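Local coordinates for HRDC domain-containing protein (Bifidobacterium adolescentis ATCC 15703, PDB 3CYM) that probably acts as a 3'-5' exonuclease of the ribonuclease D type that binds nucleic acid, although its function has not been characterised, at residues Ala43-Ala48 with Leu102-Gly107; Ser49-Gly54 with Ala153-Tyr158; Trp58-Lys63 with Leu72-Leu77; Asp93-Leu98 with Pro115-Asp120. All blocks are in the same frame, centred on the assembly; numbering follows the deposited sequence. Where two conformers were deposited one is given.

Interaction 1: residues Ala43-Ala48 with Leu102-Gly107. With NA (sodium ion), chain B; NA (sodium ion), chain C.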
# COMPACT_ATOMS: atom_id res chain seq x y z
N ALA A 43 -3.20 -15.23 -5.80
CA ALA A 43 -2.90 -14.84 -4.42
C ALA A 43 -3.54 -13.51 -4.01
O ALA A 43 -3.80 -12.65 -4.85
CB ALA A 43 -1.41 -14.80 -4.18
N ASP A 44 -3.78 -13.36 -2.70
CA ASP A 44 -4.23 -12.10 -2.10
C ASP A 44 -4.06 -12.14 -0.58
O ASP A 44 -3.73 -13.19 -0.02
CB ASP A 44 -5.70 -11.82 -2.44
CG ASP A 44 -6.03 -10.36 -2.45
OD1 ASP A 44 -5.12 -9.53 -2.30
OD2 ASP A 44 -7.22 -10.00 -2.61
N ALA A 45 -4.29 -11.00 0.08
CA ALA A 45 -4.22 -10.92 1.54
C ALA A 45 -5.14 -9.85 2.07
O ALA A 45 -5.34 -8.82 1.42
CB ALA A 45 -2.80 -10.66 1.99
N GLU A 46 -5.68 -10.09 3.25
CA GLU A 46 -6.49 -9.09 3.93
C GLU A 46 -5.80 -8.58 5.18
O GLU A 46 -5.12 -9.33 5.88
CB GLU A 46 -7.87 -9.65 4.29
CG GLU A 46 -8.69 -10.18 3.11
CD GLU A 46 -8.82 -9.20 1.95
OE1 GLU A 46 -9.13 -8.01 2.18
OE2 GLU A 46 -8.62 -9.60 0.78
N ARG A 47 -5.98 -7.29 5.46
CA ARG A 47 -5.43 -6.69 6.67
C ARG A 47 -6.46 -5.81 7.39
O ARG A 47 -7.40 -5.30 6.78
CB ARG A 47 -4.14 -5.93 6.38
CG ARG A 47 -4.22 -4.89 5.30
CD ARG A 47 -2.83 -4.58 4.75
NE ARG A 47 -2.27 -5.74 4.06
CZ ARG A 47 -2.40 -5.98 2.76
NH1 ARG A 47 -1.86 -7.08 2.25
NH2 ARG A 47 -3.05 -5.15 1.97
N ALA A 48 -6.27 -5.66 8.69
CA ALA A 48 -7.24 -4.93 9.50
C ALA A 48 -6.82 -3.47 9.66
O ALA A 48 -6.73 -2.97 10.79
CB ALA A 48 -7.38 -5.62 10.84
N LEU A 102 2.57 -4.58 -4.93
CA LEU A 102 3.30 -3.82 -3.92
C LEU A 102 2.58 -3.78 -2.57
O LEU A 102 3.21 -3.54 -1.53
CB LEU A 102 3.60 -2.40 -4.43
CG LEU A 102 4.93 -2.13 -5.15
CD1 LEU A 102 5.63 -3.37 -5.74
CD2 LEU A 102 4.77 -1.03 -6.22
N GLN A 103 1.27 -4.03 -2.58
CA GLN A 103 0.47 -4.11 -1.37
C GLN A 103 0.67 -5.39 -0.55
O GLN A 103 0.78 -5.32 0.67
CB GLN A 103 -1.02 -3.92 -1.70
CG GLN A 103 -1.63 -2.60 -1.21
CD GLN A 103 -0.81 -1.36 -1.55
OE1 GLN A 103 -0.36 -0.64 -0.65
NE2 GLN A 103 -0.61 -1.10 -2.84
N ASP A 104 0.71 -6.55 -1.21
CA ASP A 104 0.75 -7.83 -0.50
C ASP A 104 2.11 -8.51 -0.41
O ASP A 104 2.30 -9.40 0.42
CB ASP A 104 -0.25 -8.83 -1.09
CG ASP A 104 -1.66 -8.30 -1.10
OD1 ASP A 104 -2.05 -7.55 -0.18
OD2 ASP A 104 -2.39 -8.64 -2.05
N LEU A 105 3.06 -8.11 -1.25
CA LEU A 105 4.39 -8.71 -1.21
C LEU A 105 5.18 -8.48 0.09
O LEU A 105 5.88 -9.40 0.52
CB LEU A 105 5.22 -8.34 -2.45
CG LEU A 105 4.87 -9.00 -3.80
CD1 LEU A 105 5.56 -8.26 -4.93
CD2 LEU A 105 5.19 -10.48 -3.87
N PRO A 106 5.09 -7.28 0.71
CA PRO A 106 5.81 -7.15 1.99
C PRO A 106 5.33 -8.10 3.09
O PRO A 106 6.14 -8.66 3.82
CB PRO A 106 5.57 -5.70 2.39
CG PRO A 106 5.25 -5.00 1.12
CD PRO A 106 4.46 -6.00 0.35
N GLY A 107 4.01 -8.29 3.17
CA GLY A 107 3.39 -9.18 4.14
C GLY A 107 3.68 -10.64 3.89
O GLY A 107 3.91 -11.39 4.84
NA NA B . -8.50 -8.03 -1.37
NA NA C . -4.81 -6.81 -1.98
O HOH W 1 -6.71 -7.17 -0.09
O HOH W 2 -9.78 -6.31 -0.12
O HOH W 3 0.45 -9.35 2.46
O HOH W 4 -3.90 -8.05 -4.07
O HOH W 5 -7.06 -7.01 -2.94
O HOH W 6 -3.46 -5.26 -3.26

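Interaction 2: residues Ser49-Gly54 with Ala153-Tyr158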
# COMPACT_ATOMS: atom_id res chain seq x y z
N SER A 49 -6.56 -2.81 8.53
CA SER A 49 -6.14 -1.40 8.49
C SER A 49 -7.24 -0.51 9.03
O SER A 49 -8.42 -0.74 8.77
CB SER A 49 -5.81 -0.98 7.05
OG SER A 49 -6.96 -1.06 6.23
N GLY A 50 -6.86 0.51 9.80
CA GLY A 50 -7.82 1.38 10.45
C GLY A 50 -8.21 0.84 11.82
O GLY A 50 -8.67 1.60 12.67
N PHE A 51 -8.02 -0.47 12.02
CA PHE A 51 -8.37 -1.14 13.28
C PHE A 51 -7.16 -1.57 14.10
O PHE A 51 -6.94 -1.08 15.21
CB PHE A 51 -9.27 -2.35 13.00
CG PHE A 51 -10.58 -2.00 12.37
CD1 PHE A 51 -11.69 -1.70 13.16
CD2 PHE A 51 -10.72 -1.99 10.98
CE1 PHE A 51 -12.91 -1.37 12.58
CE2 PHE A 51 -11.94 -1.67 10.39
CZ PHE A 51 -13.04 -1.36 11.19
N ARG A 52 -6.38 -2.50 13.56
CA ARG A 52 -5.14 -2.96 14.20
C ARG A 52 -3.99 -2.00 13.91
O ARG A 52 -4.18 -1.02 13.19
CB ARG A 52 -4.79 -4.39 13.75
CG ARG A 52 -5.77 -5.46 14.22
CD ARG A 52 -5.98 -5.40 15.72
NE ARG A 52 -7.05 -6.28 16.17
CZ ARG A 52 -6.86 -7.39 16.87
NH1 ARG A 52 -7.90 -8.13 17.23
NH2 ARG A 52 -5.63 -7.78 17.20
N TYR A 53 -2.81 -2.30 14.45
CA TYR A 53 -1.66 -1.39 14.36
C TYR A 53 -1.20 -1.07 12.94
O TYR A 53 -1.36 0.07 12.48
CB TYR A 53 -0.48 -1.90 15.20
CG TYR A 53 0.78 -1.07 15.03
CD1 TYR A 53 0.84 0.25 15.50
CD2 TYR A 53 1.91 -1.59 14.39
CE1 TYR A 53 1.98 1.01 15.35
CE2 TYR A 53 3.06 -0.82 14.22
CZ TYR A 53 3.09 0.47 14.71
OH TYR A 53 4.22 1.23 14.56
N GLY A 54 -0.63 -2.05 12.25
CA GLY A 54 -0.00 -1.80 10.96
C GLY A 54 -0.62 -2.59 9.82
O GLY A 54 -1.84 -2.58 9.63
N ALA A 153 -13.44 -2.80 3.65
CA ALA A 153 -13.00 -2.06 4.83
C ALA A 153 -13.34 -2.76 6.15
O ALA A 153 -13.53 -2.11 7.18
CB ALA A 153 -13.55 -0.62 4.80
N ALA A 154 -13.40 -4.08 6.11
CA ALA A 154 -13.70 -4.92 7.26
C ALA A 154 -12.53 -4.99 8.25
O ALA A 154 -11.37 -4.79 7.89
CB ALA A 154 -14.08 -6.33 6.80
N ASP A 155 -12.85 -5.28 9.51
CA ASP A 155 -11.82 -5.59 10.48
C ASP A 155 -11.49 -7.06 10.34
O ASP A 155 -12.15 -7.90 10.96
CB ASP A 155 -12.26 -5.27 11.91
CG ASP A 155 -11.17 -5.56 12.94
OD1 ASP A 155 -10.08 -6.04 12.56
OD2 ASP A 155 -11.40 -5.33 14.13
N TRP A 156 -10.45 -7.38 9.57
CA TRP A 156 -10.11 -8.78 9.27
C TRP A 156 -9.58 -9.58 10.44
O TRP A 156 -9.39 -10.79 10.32
CB TRP A 156 -9.19 -8.87 8.05
CG TRP A 156 -9.92 -8.47 6.82
CD1 TRP A 156 -9.92 -7.23 6.23
CD2 TRP A 156 -10.81 -9.28 6.06
NE1 TRP A 156 -10.74 -7.24 5.12
CE2 TRP A 156 -11.30 -8.49 5.00
CE3 TRP A 156 -11.23 -10.62 6.16
CZ2 TRP A 156 -12.19 -8.99 4.03
CZ3 TRP A 156 -12.13 -11.11 5.20
CH2 TRP A 156 -12.59 -10.29 4.15
N SER A 157 -9.38 -8.92 11.58
CA SER A 157 -8.99 -9.59 12.83
C SER A 157 -10.16 -10.22 13.58
O SER A 157 -9.95 -10.89 14.59
CB SER A 157 -8.26 -8.61 13.76
OG SER A 157 -9.15 -7.66 14.29
N TYR A 158 -11.38 -10.00 13.08
CA TYR A 158 -12.59 -10.56 13.69
C TYR A 158 -12.58 -12.09 13.57
O TYR A 158 -12.46 -12.62 12.47
CB TYR A 158 -13.83 -9.98 13.01
CG TYR A 158 -15.12 -10.08 13.82
CD1 TYR A 158 -15.89 -11.25 13.80
CD2 TYR A 158 -15.57 -9.00 14.59
CE1 TYR A 158 -17.07 -11.34 14.55
CE2 TYR A 158 -16.75 -9.09 15.34
CZ TYR A 158 -17.50 -10.27 15.31
OH TYR A 158 -18.67 -10.37 16.04
O HOH W 7 -9.66 -2.71 6.90

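Interaction 3: residues Trp58-Lys63 with Leu72-Leu77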
# COMPACT_ATOMS: atom_id res chain seq x y z
N TRP A 58 -4.23 -10.53 8.34
CA TRP A 58 -5.15 -11.30 9.17
C TRP A 58 -5.86 -12.38 8.37
O TRP A 58 -6.64 -13.17 8.91
CB TRP A 58 -6.13 -10.35 9.86
CG TRP A 58 -5.48 -9.67 11.01
CD1 TRP A 58 -4.79 -8.48 10.99
CD2 TRP A 58 -5.39 -10.16 12.35
NE1 TRP A 58 -4.30 -8.19 12.24
CE2 TRP A 58 -4.66 -9.20 13.10
CE3 TRP A 58 -5.87 -11.30 13.01
CZ2 TRP A 58 -4.41 -9.35 14.46
CZ3 TRP A 58 -5.62 -11.45 14.36
CH2 TRP A 58 -4.88 -10.48 15.07
N LEU A 59 -5.57 -12.41 7.07
CA LEU A 59 -6.03 -13.47 6.18
C LEU A 59 -5.14 -13.50 4.94
O LEU A 59 -4.59 -12.48 4.52
CB LEU A 59 -7.50 -13.29 5.78
CG LEU A 59 -8.18 -14.45 5.02
CD1 LEU A 59 -8.22 -15.75 5.80
CD2 LEU A 59 -9.58 -14.05 4.63
N VAL A 60 -5.00 -14.69 4.38
CA VAL A 60 -4.17 -14.92 3.21
C VAL A 60 -4.96 -15.88 2.30
O VAL A 60 -5.48 -16.89 2.76
CB VAL A 60 -2.78 -15.43 3.66
CG1 VAL A 60 -2.26 -16.47 2.77
CG2 VAL A 60 -1.78 -14.27 3.79
N GLN A 61 -5.10 -15.51 1.02
CA GLN A 61 -6.00 -16.22 0.11
C GLN A 61 -5.25 -16.76 -1.09
O GLN A 61 -4.50 -16.02 -1.73
CB GLN A 61 -7.14 -15.32 -0.40
CG GLN A 61 -7.96 -14.62 0.66
CD GLN A 61 -7.74 -13.13 0.68
OE1 GLN A 61 -7.00 -12.62 1.51
NE2 GLN A 61 -8.37 -12.42 -0.25
N PHE A 62 -5.46 -18.04 -1.39
CA PHE A 62 -4.82 -18.69 -2.52
C PHE A 62 -5.79 -19.50 -3.36
O PHE A 62 -6.80 -19.97 -2.86
CB PHE A 62 -3.67 -19.59 -2.06
CG PHE A 62 -2.56 -18.83 -1.42
CD1 PHE A 62 -1.83 -17.90 -2.16
CD2 PHE A 62 -2.26 -19.02 -0.09
CE1 PHE A 62 -0.80 -17.17 -1.56
CE2 PHE A 62 -1.23 -18.30 0.51
CZ PHE A 62 -0.50 -17.36 -0.23
N LYS A 63 -5.46 -19.64 -4.64
CA LYS A 63 -6.16 -20.57 -5.51
C LYS A 63 -5.17 -21.17 -6.50
O LYS A 63 -4.35 -20.45 -7.09
CB LYS A 63 -7.32 -19.90 -6.26
CG LYS A 63 -8.21 -20.91 -6.96
CD LYS A 63 -9.24 -20.28 -7.87
CE LYS A 63 -10.20 -21.36 -8.34
NZ LYS A 63 -11.24 -20.85 -9.28
N LEU A 72 -6.36 -18.78 4.50
CA LEU A 72 -5.45 -19.21 5.55
C LEU A 72 -5.37 -18.15 6.65
O LEU A 72 -5.08 -16.99 6.37
CB LEU A 72 -4.05 -19.50 4.98
CG LEU A 72 -3.63 -20.61 3.98
CD1 LEU A 72 -3.55 -22.00 4.57
CD2 LEU A 72 -4.41 -20.66 2.69
N ASP A 73 -5.63 -18.57 7.88
CA ASP A 73 -5.55 -17.72 9.07
C ASP A 73 -4.11 -17.71 9.58
O ASP A 73 -3.70 -18.66 10.23
CB ASP A 73 -6.49 -18.31 10.15
CG ASP A 73 -6.58 -17.46 11.43
OD1 ASP A 73 -5.73 -16.58 11.71
OD2 ASP A 73 -7.54 -17.70 12.20
N PRO A 74 -3.34 -16.63 9.30
CA PRO A 74 -1.91 -16.60 9.66
C PRO A 74 -1.63 -16.72 11.16
O PRO A 74 -0.71 -17.45 11.55
CB PRO A 74 -1.44 -15.23 9.13
CG PRO A 74 -2.46 -14.83 8.12
CD PRO A 74 -3.75 -15.36 8.67
N GLN A 75 -2.43 -16.05 11.98
CA GLN A 75 -2.25 -16.01 13.44
C GLN A 75 -2.51 -17.36 14.09
O GLN A 75 -1.70 -17.82 14.90
CB GLN A 75 -3.14 -14.93 14.07
CG GLN A 75 -2.71 -13.49 13.76
CD GLN A 75 -3.04 -13.06 12.33
OE1 GLN A 75 -3.92 -13.63 11.68
NE2 GLN A 75 -2.32 -12.05 11.84
N ALA A 76 -3.61 -18.00 13.72
CA ALA A 76 -3.91 -19.36 14.16
C ALA A 76 -2.86 -20.37 13.70
O ALA A 76 -2.51 -21.28 14.45
CB ALA A 76 -5.29 -19.78 13.70
N LEU A 77 -2.37 -20.21 12.48
CA LEU A 77 -1.39 -21.15 11.91
C LEU A 77 0.00 -20.97 12.51
O LEU A 77 0.74 -21.94 12.63
CB LEU A 77 -1.33 -21.06 10.38
CG LEU A 77 -2.54 -21.52 9.56
CD1 LEU A 77 -2.35 -21.20 8.08
CD2 LEU A 77 -2.84 -23.00 9.76

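Interaction 4: residues Asp93-Leu98 with Pro115-Asp120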
# COMPACT_ATOMS: atom_id res chain seq x y z
N ASP A 93 8.37 -22.67 -8.18
CA ASP A 93 8.69 -21.48 -8.96
C ASP A 93 7.49 -21.03 -9.79
O ASP A 93 7.66 -20.37 -10.81
CB ASP A 93 9.92 -21.74 -9.85
CG ASP A 93 9.62 -22.69 -11.00
OD1 ASP A 93 10.24 -22.53 -12.08
OD2 ASP A 93 8.77 -23.59 -10.85
N ALA A 94 6.30 -21.40 -9.32
CA ALA A 94 5.04 -21.02 -9.96
C ALA A 94 4.81 -19.52 -9.94
O ALA A 94 5.31 -18.80 -9.07
CB ALA A 94 3.86 -21.74 -9.29
N VAL A 95 4.06 -19.04 -10.92
CA VAL A 95 3.76 -17.63 -11.08
C VAL A 95 2.69 -17.23 -10.06
O VAL A 95 1.63 -17.83 -9.99
CB VAL A 95 3.29 -17.32 -12.53
CG1 VAL A 95 2.86 -15.86 -12.68
CG2 VAL A 95 4.38 -17.64 -13.54
N TRP A 96 2.99 -16.22 -9.26
CA TRP A 96 2.00 -15.66 -8.37
C TRP A 96 1.24 -14.57 -9.12
O TRP A 96 1.85 -13.69 -9.73
CB TRP A 96 2.67 -15.10 -7.13
CG TRP A 96 3.27 -16.12 -6.21
CD1 TRP A 96 4.09 -17.16 -6.55
CD2 TRP A 96 3.13 -16.18 -4.78
NE1 TRP A 96 4.45 -17.88 -5.44
CE2 TRP A 96 3.88 -17.30 -4.33
CE3 TRP A 96 2.45 -15.41 -3.83
CZ2 TRP A 96 3.96 -17.66 -2.98
CZ3 TRP A 96 2.54 -15.76 -2.49
CH2 TRP A 96 3.29 -16.87 -2.08
N ILE A 97 -0.09 -14.64 -9.10
CA ILE A 97 -0.93 -13.58 -9.65
C ILE A 97 -1.45 -12.72 -8.50
O ILE A 97 -2.13 -13.22 -7.59
CB ILE A 97 -2.11 -14.11 -10.48
CG1 ILE A 97 -1.67 -15.18 -11.46
CG2 ILE A 97 -2.77 -12.98 -11.24
CD1 ILE A 97 -2.78 -16.13 -11.77
N LEU A 98 -1.10 -11.45 -8.56
CA LEU A 98 -1.49 -10.47 -7.56
C LEU A 98 -2.02 -9.24 -8.28
O LEU A 98 -1.56 -8.92 -9.38
CB LEU A 98 -0.29 -10.08 -6.69
CG LEU A 98 0.12 -10.93 -5.47
CD1 LEU A 98 0.85 -12.20 -5.85
CD2 LEU A 98 0.99 -10.12 -4.53
N PRO A 115 7.76 -15.88 -3.36
CA PRO A 115 7.31 -15.87 -4.77
C PRO A 115 8.48 -15.72 -5.74
O PRO A 115 9.32 -14.83 -5.58
CB PRO A 115 6.40 -14.63 -4.83
CG PRO A 115 5.97 -14.40 -3.42
CD PRO A 115 7.14 -14.78 -2.59
N GLN A 116 8.55 -16.60 -6.72
CA GLN A 116 9.70 -16.62 -7.63
C GLN A 116 9.41 -15.98 -8.98
O GLN A 116 10.34 -15.62 -9.71
CB GLN A 116 10.22 -18.04 -7.81
CG GLN A 116 10.95 -18.57 -6.59
CD GLN A 116 11.72 -19.84 -6.89
OE1 GLN A 116 11.40 -20.91 -6.36
NE2 GLN A 116 12.73 -19.73 -7.75
N ARG A 117 8.13 -15.88 -9.30
CA ARG A 117 7.64 -15.24 -10.52
C ARG A 117 6.35 -14.49 -10.20
O ARG A 117 5.64 -14.83 -9.25
CB ARG A 117 7.41 -16.28 -11.63
CG ARG A 117 8.70 -16.78 -12.31
CD ARG A 117 8.45 -17.68 -13.51
NE ARG A 117 7.82 -18.95 -13.13
CZ ARG A 117 7.40 -19.86 -14.00
NH1 ARG A 117 6.84 -20.98 -13.56
NH2 ARG A 117 7.55 -19.67 -15.31
N LEU A 118 6.06 -13.46 -10.98
CA LEU A 118 4.91 -12.60 -10.74
C LEU A 118 4.19 -12.23 -12.02
O LEU A 118 4.82 -11.96 -13.04
CB LEU A 118 5.35 -11.32 -10.03
CG LEU A 118 4.32 -10.30 -9.56
CD1 LEU A 118 3.50 -10.86 -8.40
CD2 LEU A 118 5.04 -9.03 -9.15
N PHE A 119 2.86 -12.23 -11.96
CA PHE A 119 2.05 -11.51 -12.92
C PHE A 119 1.18 -10.56 -12.12
O PHE A 119 0.33 -10.98 -11.35
CB PHE A 119 1.18 -12.44 -13.76
CG PHE A 119 0.49 -11.75 -14.90
CD1 PHE A 119 1.05 -11.74 -16.16
CD2 PHE A 119 -0.73 -11.10 -14.71
CE1 PHE A 119 0.41 -11.08 -17.22
CE2 PHE A 119 -1.37 -10.44 -15.76
CZ PHE A 119 -0.80 -10.44 -17.01
N ASP A 120 1.41 -9.26 -12.31
CA ASP A 120 0.61 -8.25 -11.63
C ASP A 120 -0.54 -7.79 -12.55
O ASP A 120 -0.30 -7.14 -13.57
CB ASP A 120 1.49 -7.08 -11.17
CG ASP A 120 0.82 -6.18 -10.14
OD1 ASP A 120 -0.42 -5.98 -10.17
OD2 ASP A 120 1.56 -5.61 -9.31
O HOH W 8 6.77 -18.96 -6.97

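Interaction 1: residues Ala43-Ala48 with Leu102-Gly107
Strand 43-47 and the helical segment 102-107 pass 8.3 Å apart at an angle of 80°, with Ala45 and Asp104 nearest in backbone register. Asp104 bridges the gap with both carboxylate oxygens. Its OD1 lies at the edge of the Arg47 guanidinium and takes a very short salt-bridge hydrogen bond from Arg47 NH1, 2.5 Å and almost straight, while Gln103 O lies over one guanidinium face. A bend at chi3 (66°) turns Arg47 NE back toward Asp104. The other carboxylate oxygen, Asp104 OD2, comes within 2.9 Å of Asp44 OD1. Both are acceptors, so no bond joins them; a sodium ion bound by Asp44 OD1 at 2.8 Å probably offsets their repulsion. A water on that ion appears to donate to Asp104 OD2, so Asp104 acts, at least through this water, as a second-shell ligand. Asp44 bridges two sodium ions, its OD2 holding the other at 2.7 Å, where Glu46 OE2 also binds at 2.7 Å. This acidic cluster is consistent with the two-metal site of DnaQ-like exonucleases. Asp172 of helix 163-174 also binds the sodium shared by Asp44 OD2 and Glu46 OE2, and strands 57-65 and 95-98 flank strand 40-47 in the sheet.

Interaction 2: residues Ser49-Gly54 with Ala153-Tyr158
Phe51 lies stacked against Asp155 with its ring and the carboxylate plane only 8° apart. Phe51 CB meets Asp155 CG at 3.7 Å. Phe51 CG touches both CG and CB of Asp155, CD1 approaches OD2 and CB, and CD2 lies by CB and CA. Phe51 CE2 meets Ala153 O at 3.6 Å near the ring plane, and CZ, the tip, lies near Asp155 CB. That CB stands 3.6 Å from the ring centroid and 8° off the normal, a CH-pi contact over the face. Asp155 CG is anti to the backbone N (chi1 -179°), which sets it against Phe51 CB and CG. OD1 accepts from Ser157 N at 3.1 Å, an Asx turn, and from Ser157 OG at 2.5 Å, both from the same face, while OD2 forms a salt bridge with Arg302. An alanine in place of Asp155 would probably leave Ser157 N and OG without their shared acceptor and Arg302 without its salt-bridge mate. Ser157 CB lies over one face of the Arg52 guanidinium, whose NE bonds to Tyr303 OH. The two loops, which follow strands 40-47 and 145-146, are covered by helix 296-301, where Phe300 stacks on Phe51.

Interaction 3: residues Trp58-Lys63 with Leu72-Leu77
Val60 O receives the shortest polar bond of this contact, from Leu72 N at 2.7 Å, with the N-H...O angle 176° and the donor nearly along the C=O axis. The return bond, Val60 N to Leu72 O, is 3.0 Å and more bent, its donor in the carbonyl plane. Together they define an antiparallel hydrogen-bonded pair. Val60 and Leu72 project to the same face of the sheet, where Val60 CG1 packs on Leu72 CB, and Leu72 CD2 reaches the edge of the Phe62 ring, 3.9 Å from Phe62 CD2.

Beyond Leu72 the chain leaves the strand and starts a helix. Asp73 is its N-cap: OD1 accepts from Ala76 N at 3.2 Å, met from above the carboxylate plane, while OD2 forms a salt bridge with Arg159. Pro74 places CD 3.6 Å from Trp58 O. Gln75 then lays its amide over one face of the Trp58 indole, the planes 16° apart. NE2 stands 3.6 Å above the plane over the ring centre, and OE1 comes 3.3 Å from Trp58 CE3. A bend at chi2 (74°) turns Gln75 CD out of line with the start of its chain, and hydrogen bonds from NE2 to Glu56 OE2 and Asp57 O help hold the amide in its stack.

Trp58 and Leu59 form a classic beta bulge opposite Glu46 of strand 40-47. Strand 57-65 runs between strands 40-47 and 68-72, helix 74-79 begins beside its Trp58 end, and helix 163-174 packs on Leu59 and Gln61.

Interaction 4: residues Asp93-Leu98 with Pro115-Asp120
Arg117 grips Asp93 O side-on with two nitrogens, NE at 2.7 Å and NH1 at 2.9 Å, both with the oxygen close to the guanidinium plane. This pair stands at the start of two parallel strands of a beta-alpha-beta unit, 95-98 and 117-120, linked by helix 101-111. Asp93 OD1 lies over a face of the same guanidinium, where charge alone can act since no N-H points at it; Val95 CG2 lies over the opposite face, 3.7 Å above the plane.

Between the strands, Trp96 N donates to Arg117 O at 3.0 Å, Phe119 N to Trp96 O at 2.9 Å, and Leu98 N to Phe119 O at 3.2 Å. The alternation sends Trp96, Leu98, Leu118 and Asp120 to one face, Ile97 and Phe119 to the other. Asp120 is an N-cap whose OD1 accepts from Glu122 N, and its OD2 bonds to Ser101 OG.

Pro115 lies over one face of the Trp96 indole. Trp96 CG, anti to the carbonyl carbon (chi1 -69°), comes 3.7 Å from Pro115 CB, and the ring also meets Phe108 edge-to-face. An alanine in place of Trp96 would probably open a gap beside Pro115 and leave Phe108 without its ring partner. Leu98 CD1 and Leu118 CD1 meet on the face that carries Trp96. The Trp96-Pro115 contact is a CH-pi interaction: Pro115 CG sits 3.5 Å from the centroid of the six-membered ring, 6° off its normal.

In the fold
All four contacts belong to the 3'-5' exonuclease part of the chain, and interactions 1, 3 and 4 share one mixed sheet. Strand 40-47 is central, pairing with strands 57-65 and 95-98; the centres of interactions 3 and 4 lie about 11 and 14 Å from that of interaction 1. Interaction 2 touches interactions 1 and 3 through Trp156 and its neighbours, among others, but its nearest atoms stay about 15 Å from interaction 4. Along the chain, interaction 3 closes before interaction 4 opens, and both lie between the segments of interaction 2. The sheet presents two of the three sodium-binding acids, with Asp172 coming from helix 163-174, while interaction 2 joins the loop between strands 40-47 and 57-65 to helix 296-301.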